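Local coordinates for protein putative cell surface hydrolase (Lactobacillus plantarum, PDB 3LP5) that is probably a cell-surface hydrolase of the alpha/beta hydrolase fold, with a natural substrate that is not known, at residues H105-G108 with G109-W112; I111-L114 with F115-Y119; Y190-Y193 with I194-Q198. All coordinates share one frame; numbering follows the deposited sequence.

Contact 1: residues H105-G108 with G109-W112; sequences HSNG and GLIW
Ser106 O accepts the amide of Gly109 where strand 99-105 turns into helix 107-118, the N-O distance being 3.0 Å. Two regular helical bonds follow: Ile111 N reaches Asn107 O at 2.9 Å, almost straight, and Trp112 N reaches Gly108 O. The Gly109 amide lies well above the carbonyl plane of Ser106, as expected of a tight turn rather than a settled helix. Ser106 itself has phi/psi of 59°/-130°, a strained backbone for a residue with a side chain. Together with the sequence Gly-His-Ser-Asn-Gly and the strand-turn-helix path, this is consistent with the nucleophile elbow of alpha/beta hydrolases, in which Ser106 would be the nucleophile; the role is inferred from the pattern. Gly108 suits the sharp bend, because a CB there would lie 2.9 Å from His105 O. On the helix, CG1 of Ile111 sits beside its own backbone N (chi1 -58°), which lays this branch against Asn107 O, with CG1 3.3 Å away and CD1 continuing past the same oxygen. CB of Leu110 touches Asn107 O too, at 3.5 Å. Trp112 approaches Gly108 O obliquely with CD1, 3.5 Å away, while its NE1 makes a weak hydrogen bond to Leu103 O. The buried Asn107 side chain sits against Ile77 and Pro137, its ND2 weakly hydrogen-bonded to Asp72 OD2.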
loop_
_atom_site.group_PDB
_atom_site.type_symbol
_atom_site.label_atom_id
_atom_site.label_comp_id
_atom_site.label_asym_id
_atom_site.label_seq_id
_atom_site.Cartn_x
_atom_site.Cartn_y
_atom_site.Cartn_z
ATOM N N HIS A 105 -0.769 3.023 -1.820
ATOM C CA HIS A 105 -1.286 3.481 -3.091
ATOM C C HIS A 105 -0.195 4.217 -3.835
ATOM O O HIS A 105 0.469 5.090 -3.282
ATOM C CB HIS A 105 -2.521 4.390 -2.902
ATOM C CG HIS A 105 -3.083 4.890 -4.192
ATOM N ND1 HIS A 105 -3.489 6.190 -4.375
ATOM C CD2 HIS A 105 -3.288 4.263 -5.383
ATOM C CE1 HIS A 105 -3.918 6.354 -5.616
ATOM N NE2 HIS A 105 -3.808 5.197 -6.254
ATOM N N SER A 106 0.012 3.844 -5.094
ATOM C CA SER A 106 0.957 4.579 -5.942
ATOM C C SER A 106 2.340 4.525 -5.258
ATOM O O SER A 106 2.749 3.453 -4.868
ATOM C CB SER A 106 0.423 6.013 -6.182
ATOM O OG SER A 106 1.381 6.840 -6.850
ATOM N N ASN A 107 3.044 5.642 -5.069
ATOM C CA ASN A 107 4.343 5.600 -4.360
ATOM C C ASN A 107 4.234 5.018 -2.960
ATOM O O ASN A 107 5.207 4.519 -2.387
ATOM C CB ASN A 107 4.900 7.003 -4.236
ATOM C CG ASN A 107 5.399 7.572 -5.564
ATOM O OD1 ASN A 107 5.533 6.878 -6.536
ATOM N ND2 ASN A 107 5.640 8.868 -5.586
ATOM N N GLY A 108 3.056 5.061 -2.374
ATOM C CA GLY A 108 2.874 4.441 -1.046
ATOM C C GLY A 108 3.314 2.976 -1.029
ATOM O O GLY A 108 3.831 2.465 -0.008
ATOM N N GLY A 109 3.153 2.286 -2.158
ATOM C CA GLY A 109 3.540 0.854 -2.207
ATOM C C GLY A 109 5.065 0.692 -2.126
ATOM O O GLY A 109 5.566 -0.258 -1.527
ATOM N N LEU A 110 5.801 1.597 -2.798
ATOM C CA LEU A 110 7.265 1.642 -2.709
ATOM C C LEU A 110 7.762 2.044 -1.318
ATOM O O LEU A 110 8.756 1.457 -0.753
ATOM C CB LEU A 110 7.842 2.672 -3.733
ATOM C CG LEU A 110 7.252 2.698 -5.142
ATOM C CD1 LEU A 110 8.148 3.556 -6.100
ATOM C CD2 LEU A 110 7.126 1.264 -5.646
ATOM N N ILE A 111 7.140 3.078 -0.779
ATOM C CA ILE A 111 7.430 3.469 0.629
ATOM C C ILE A 111 7.259 2.287 1.595
ATOM O O ILE A 111 8.201 1.949 2.362
ATOM C CB ILE A 111 6.620 4.669 1.045
ATOM C CG1 ILE A 111 6.930 5.827 0.109
ATOM C CG2 ILE A 111 6.918 5.025 2.573
ATOM C CD1 ILE A 111 5.837 6.991 0.080
ATOM N N TRP A 112 6.109 1.604 1.517
ATOM C CA TRP A 112 5.886 0.391 2.331
ATOM C C TRP A 112 6.964 -0.630 2.048
ATOM O O TRP A 112 7.504 -1.217 2.983
ATOM C CB TRP A 112 4.514 -0.329 2.073
ATOM C CG TRP A 112 3.464 0.072 2.957
ATOM C CD1 TRP A 112 2.282 0.730 2.603
ATOM C CD2 TRP A 112 3.454 -0.026 4.395
ATOM N NE1 TRP A 112 1.529 0.970 3.736
ATOM C CE2 TRP A 112 2.243 0.564 4.843
ATOM C CE3 TRP A 112 4.331 -0.599 5.345
ATOM C CZ2 TRP A 112 1.884 0.610 6.211
ATOM C CZ3 TRP A 112 3.978 -0.535 6.721
ATOM C CH2 TRP A 112 2.766 0.068 7.128
#

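Contact 2: residues I111-L114 with F115-Y119; sequences IWTL and FLERY
Trp112 O receives the amide of Leu116 at 2.9 Å from its N, nearly in line with the carbonyl, and the Leu116 side chain crowds against the same oxygen. CG of Leu116 comes within 3.2 Å of Trp112 O, and CB and CD1 also lie near this acceptor, whose hydrogen bond comes from the Leu116 amide. Helical bonds of the same kind run from Phe115 N to Ile111 O, Glu117 N to Thr113 O and Arg118 N to Leu114 O, carrying helix 107-118 through its last turns. Beside them, Trp112 and Phe115 point the same way. The Phe115 ring is carried alongside the indole by a chi1 of 166°, which puts CG opposite the backbone N, and its CD2 meets Trp112 CZ3 at 3.6 Å. The planes stand at 81° and the ring centres lie 5.6 Å apart, an oblique pairing; CD2 of Leu116 touches the indole at CE3 as well. Phe115 also meets the ring of Phe88 on helix 74-92. Elsewhere on the helix, Glu117, with CG beside its own backbone N (chi1 -70°), sets that carbon 3.1 Å from Thr113 O, and the chain runs on extended past the methyl of Thr113, whose hydroxyl is hydrogen-bonded to Gly109 O. Leu114 and Arg118 lie side by side, with Leu114 CD1 3.8 Å from Arg118 CD. Across this contact the polar bonding is thus left to the backbone, and no side-chain hydrogen bond or salt bridge joins the two segments: the Glu117 carboxylate rests against methyls of Thr113 and Leu114, and Arg118 lends its aliphatic chain, while its charge is probably met outside, by a cation-pi contact with Tyr158 and a long, weak ion pair with Glu154.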
loop_
_atom_site.group_PDB
_atom_site.type_symbol
_atom_site.label_atom_id
_atom_site.label_comp_id
_atom_site.label_asym_id
_atom_site.label_seq_id
_atom_site.Cartn_x
_atom_site.Cartn_y
_atom_site.Cartn_z
ATOM N N ILE A 111 7.140 3.078 -0.779
ATOM C CA ILE A 111 7.430 3.469 0.629
ATOM C C ILE A 111 7.259 2.287 1.595
ATOM O O ILE A 111 8.201 1.949 2.362
ATOM C CB ILE A 111 6.620 4.669 1.045
ATOM C CG1 ILE A 111 6.930 5.827 0.109
ATOM C CG2 ILE A 111 6.918 5.025 2.573
ATOM C CD1 ILE A 111 5.837 6.991 0.080
ATOM N N TRP A 112 6.109 1.604 1.517
ATOM C CA TRP A 112 5.886 0.391 2.331
ATOM C C TRP A 112 6.964 -0.630 2.048
ATOM O O TRP A 112 7.504 -1.217 2.983
ATOM C CB TRP A 112 4.514 -0.329 2.073
ATOM C CG TRP A 112 3.464 0.072 2.957
ATOM C CD1 TRP A 112 2.282 0.730 2.603
ATOM C CD2 TRP A 112 3.454 -0.026 4.395
ATOM N NE1 TRP A 112 1.529 0.970 3.736
ATOM C CE2 TRP A 112 2.243 0.564 4.843
ATOM C CE3 TRP A 112 4.331 -0.599 5.345
ATOM C CZ2 TRP A 112 1.884 0.610 6.211
ATOM C CZ3 TRP A 112 3.978 -0.535 6.721
ATOM C CH2 TRP A 112 2.766 0.068 7.128
ATOM N N THR A 113 7.312 -0.829 0.769
ATOM C CA THR A 113 8.249 -1.930 0.509
ATOM C C THR A 113 9.606 -1.696 1.150
ATOM O O THR A 113 10.261 -2.617 1.637
ATOM C CB THR A 113 8.465 -2.165 -1.044
ATOM O OG1 THR A 113 7.200 -2.480 -1.646
ATOM C CG2 THR A 113 9.379 -3.330 -1.282
ATOM N N LEU A 114 10.100 -0.475 1.005
ATOM C CA LEU A 114 11.403 -0.131 1.480
ATOM C C LEU A 114 11.369 -0.230 3.042
ATOM O O LEU A 114 12.276 -0.781 3.660
ATOM C CB LEU A 114 11.784 1.276 0.946
ATOM C CG LEU A 114 13.224 1.700 1.219
ATOM C CD1 LEU A 114 14.220 0.731 0.595
ATOM C CD2 LEU A 114 13.477 3.152 0.717
ATOM N N PHE A 115 10.324 0.301 3.662
ATOM C CA PHE A 115 10.156 0.181 5.119
ATOM C C PHE A 115 10.204 -1.308 5.535
ATOM O O PHE A 115 10.899 -1.641 6.505
ATOM C CB PHE A 115 8.836 0.804 5.549
ATOM C CG PHE A 115 8.420 0.436 6.948
ATOM C CD1 PHE A 115 8.926 1.133 8.037
ATOM C CD2 PHE A 115 7.572 -0.634 7.169
ATOM C CE1 PHE A 115 8.577 0.772 9.348
ATOM C CE2 PHE A 115 7.254 -1.032 8.486
ATOM C CZ PHE A 115 7.750 -0.317 9.548
ATOM N N LEU A 116 9.502 -2.193 4.777
ATOM C CA LEU A 116 9.431 -3.591 5.188
ATOM C C LEU A 116 10.776 -4.295 5.038
ATOM O O LEU A 116 11.128 -5.138 5.863
ATOM C CB LEU A 116 8.359 -4.363 4.458
ATOM C CG LEU A 116 6.949 -3.809 4.688
ATOM C CD1 LEU A 116 6.076 -4.498 3.663
ATOM C CD2 LEU A 116 6.420 -4.053 6.150
ATOM N N GLU A 117 11.540 -3.901 4.017
ATOM C CA GLU A 117 12.839 -4.536 3.735
ATOM C C GLU A 117 13.889 -4.104 4.758
ATOM O O GLU A 117 14.738 -4.918 5.110
ATOM C CB GLU A 117 13.396 -4.100 2.364
ATOM C CG GLU A 117 12.625 -4.643 1.221
ATOM C CD GLU A 117 13.123 -4.129 -0.105
ATOM O OE1 GLU A 117 13.671 -3.040 -0.150
ATOM O OE2 GLU A 117 12.990 -4.825 -1.111
ATOM N N ARG A 118 13.845 -2.823 5.180
ATOM C CA ARG A 118 14.924 -2.211 5.974
ATOM C C ARG A 118 14.602 -1.879 7.432
ATOM O O ARG A 118 15.502 -1.954 8.299
ATOM C CB ARG A 118 15.426 -0.957 5.266
ATOM C CG ARG A 118 15.908 -1.244 3.845
ATOM C CD ARG A 118 16.689 -0.077 3.333
ATOM N NE ARG A 118 18.088 -0.202 3.755
ATOM C CZ ARG A 118 19.060 0.635 3.400
ATOM N NH1 ARG A 118 18.759 1.668 2.619
ATOM N NH2 ARG A 118 20.335 0.424 3.807
ATOM N N TYR A 119 13.340 -1.518 7.717
ATOM C CA TYR A 119 13.054 -0.859 8.995
ATOM C C TYR A 119 12.096 -1.612 9.891
ATOM O O TYR A 119 12.071 -1.402 11.108
ATOM C CB TYR A 119 12.521 0.564 8.735
ATOM C CG TYR A 119 13.484 1.407 7.924
ATOM C CD1 TYR A 119 14.846 1.353 8.174
ATOM C CD2 TYR A 119 13.011 2.259 6.880
ATOM C CE1 TYR A 119 15.751 2.102 7.389
ATOM C CE2 TYR A 119 13.906 3.010 6.122
ATOM C CZ TYR A 119 15.256 2.930 6.397
ATOM O OH TYR A 119 16.140 3.711 5.711
#

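Contact 3: residues Y190-Y193 with I194-Q198; sequences YGKY and IFQDQ
Tyr190 stands at the start of the short helix 191-195, which packs against helices 107-118 and 150-157 of the alpha/beta hydrolase fold. The Tyr190 carbonyl oxygen has CD1 of Ile194 4.0 Å away, and the Tyr190 ring meets that of Phe152 edge-to-face. Gly191 O takes the amide of Phe195 at 3.1 Å from its N and, weakly, that of Ile194; CD2 of Phe195 approaches this oxygen obliquely, at 3.2 Å. Since Phe195 also touches Thr113 and Leu162, an alanine here would probably open a gap between this helix and helix 107-118, leaving Thr113 and Leu162 without the ring that packs on them. Lys192 O accepts the amide of Gln196, the first residue to leave helical backbone angles. The lysine chain starts between its backbone N and carbonyl carbon (chi1 76°) and runs beside Gln196, pointing the same way, which brings CG and CE of Lys192 each 3.9 Å from Gln196 OE1. CB of Lys192 lies 3.8 Å from Gln196 CD. Tyr193 comes next, its ring met over one face, offset toward the rim, by Lys192 CG, which stands 4.0 Å above the Tyr193 ring plane.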
loop_
_atom_site.group_PDB
_atom_site.type_symbol
_atom_site.label_atom_id
_atom_site.label_comp_id
_atom_site.label_asym_id
_atom_site.label_seq_id
_atom_site.Cartn_x
_atom_site.Cartn_y
_atom_site.Cartn_z
ATOM N N TYR A 190 7.683 -4.605 -12.451
ATOM C CA TYR A 190 8.961 -4.950 -11.790
ATOM C C TYR A 190 8.753 -5.415 -10.324
ATOM O O TYR A 190 9.625 -6.024 -9.701
ATOM C CB TYR A 190 9.939 -3.761 -11.839
ATOM C CG TYR A 190 10.735 -3.630 -13.118
ATOM C CD1 TYR A 190 10.100 -3.482 -14.340
ATOM C CD2 TYR A 190 12.154 -3.512 -13.078
ATOM C CE1 TYR A 190 10.871 -3.321 -15.532
ATOM C CE2 TYR A 190 12.905 -3.333 -14.230
ATOM C CZ TYR A 190 12.261 -3.238 -15.453
ATOM O OH TYR A 190 13.021 -3.015 -16.598
ATOM N N GLY A 191 7.564 -5.153 -9.805
ATOM C CA GLY A 191 7.113 -5.675 -8.475
ATOM C C GLY A 191 7.413 -7.173 -8.316
ATOM O O GLY A 191 7.908 -7.598 -7.244
ATOM N N LYS A 192 7.152 -7.970 -9.354
ATOM C CA LYS A 192 7.319 -9.417 -9.237
ATOM C C LYS A 192 8.778 -9.828 -8.994
ATOM O O LYS A 192 9.037 -10.842 -8.335
ATOM C CB LYS A 192 6.772 -10.114 -10.459
ATOM C CG LYS A 192 7.709 -9.957 -11.633
ATOM C CD LYS A 192 7.123 -10.308 -13.055
ATOM C CE LYS A 192 6.087 -11.379 -13.039
ATOM N NZ LYS A 192 5.982 -12.024 -14.433
ATOM N N TYR A 193 9.754 -9.045 -9.478
ATOM C CA TYR A 193 11.174 -9.351 -9.200
ATOM C C TYR A 193 11.580 -9.141 -7.749
ATOM O O TYR A 193 12.501 -9.801 -7.255
ATOM C CB TYR A 193 12.139 -8.530 -10.115
ATOM C CG TYR A 193 11.771 -8.603 -11.567
ATOM C CD1 TYR A 193 11.652 -9.834 -12.206
ATOM C CD2 TYR A 193 11.492 -7.443 -12.287
ATOM C CE1 TYR A 193 11.278 -9.915 -13.531
ATOM C CE2 TYR A 193 11.144 -7.510 -13.623
ATOM C CZ TYR A 193 11.029 -8.754 -14.233
ATOM O OH TYR A 193 10.656 -8.845 -15.558
ATOM N N ILE A 194 10.912 -8.231 -7.086
ATOM C CA ILE A 194 11.113 -7.973 -5.672
ATOM C C ILE A 194 10.450 -9.084 -4.846
ATOM O O ILE A 194 11.061 -9.680 -3.964
ATOM C CB ILE A 194 10.569 -6.605 -5.312
ATOM C CG1 ILE A 194 11.487 -5.528 -5.917
ATOM C CG2 ILE A 194 10.654 -6.361 -3.766
ATOM C CD1 ILE A 194 10.743 -4.253 -6.312
ATOM N N PHE A 195 9.224 -9.425 -5.173
ATOM C CA PHE A 195 8.405 -10.234 -4.262
ATOM C C PHE A 195 8.453 -11.744 -4.495
ATOM O O PHE A 195 8.441 -12.465 -3.512
ATOM C CB PHE A 195 6.968 -9.736 -4.258
ATOM C CG PHE A 195 6.832 -8.366 -3.642
ATOM C CD1 PHE A 195 7.103 -8.170 -2.296
ATOM C CD2 PHE A 195 6.453 -7.281 -4.403
ATOM C CE1 PHE A 195 6.976 -6.896 -1.712
ATOM C CE2 PHE A 195 6.321 -6.011 -3.821
ATOM C CZ PHE A 195 6.582 -5.840 -2.467
ATOM N N GLN A 196 8.546 -12.227 -5.748
ATOM C CA GLN A 196 8.305 -13.642 -5.989
ATOM C C GLN A 196 9.468 -14.403 -5.314
ATOM O O GLN A 196 10.653 -14.029 -5.422
ATOM C CB GLN A 196 8.266 -14.027 -7.503
ATOM C CG GLN A 196 7.119 -13.436 -8.313
ATOM C CD GLN A 196 7.102 -13.871 -9.836
ATOM O OE1 GLN A 196 8.114 -13.698 -10.670
ATOM N NE2 GLN A 196 5.954 -14.412 -10.204
ATOM N N ASP A 197 9.125 -15.463 -4.611
ATOM C CA ASP A 197 10.158 -16.210 -3.840
ATOM C C ASP A 197 10.870 -15.454 -2.698
ATOM O O ASP A 197 11.815 -15.977 -2.125
ATOM C CB ASP A 197 11.146 -16.914 -4.765
ATOM C CG ASP A 197 10.541 -18.234 -5.361
ATOM O OD1 ASP A 197 9.307 -18.330 -5.519
ATOM O OD2 ASP A 197 11.288 -19.201 -5.639
ATOM N N GLN A 198 10.415 -14.256 -2.372
ATOM C CA GLN A 198 10.851 -13.592 -1.139
ATOM C C GLN A 198 9.760 -13.599 -0.107
ATOM O O GLN A 198 10.069 -13.377 1.053
ATOM C CB GLN A 198 11.310 -12.130 -1.343
ATOM C CG GLN A 198 12.580 -12.012 -2.117
ATOM C CD GLN A 198 13.752 -12.875 -1.525
ATOM O OE1 GLN A 198 13.921 -12.992 -0.314
ATOM N NE2 GLN A 198 14.540 -13.468 -2.409
HETATM O O HOH W 1 11.715 -12.757 -7.315
#

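In the fold
Contacts 1 and 2 follow one another on helix 107-118, sharing Ile111 and Trp112, with centres 10 Å apart; contact 1 starts at the end of strand 99-105 and contact 2 takes in the last turns of the helix. This helix is the crossover of the beta-alpha-beta unit that leads on to strand 127-134. Contact 3 comes much later in the chain, on helix 191-195, yet its centre is about 14 Å from that of contact 2, and the two touch where Thr113 and Glu117 pack on Ile194 and Phe195. Contact 1 does not touch it. The probable nucleophile turn is thus continuous with a buried helix whose later turns pack against helix 191-195.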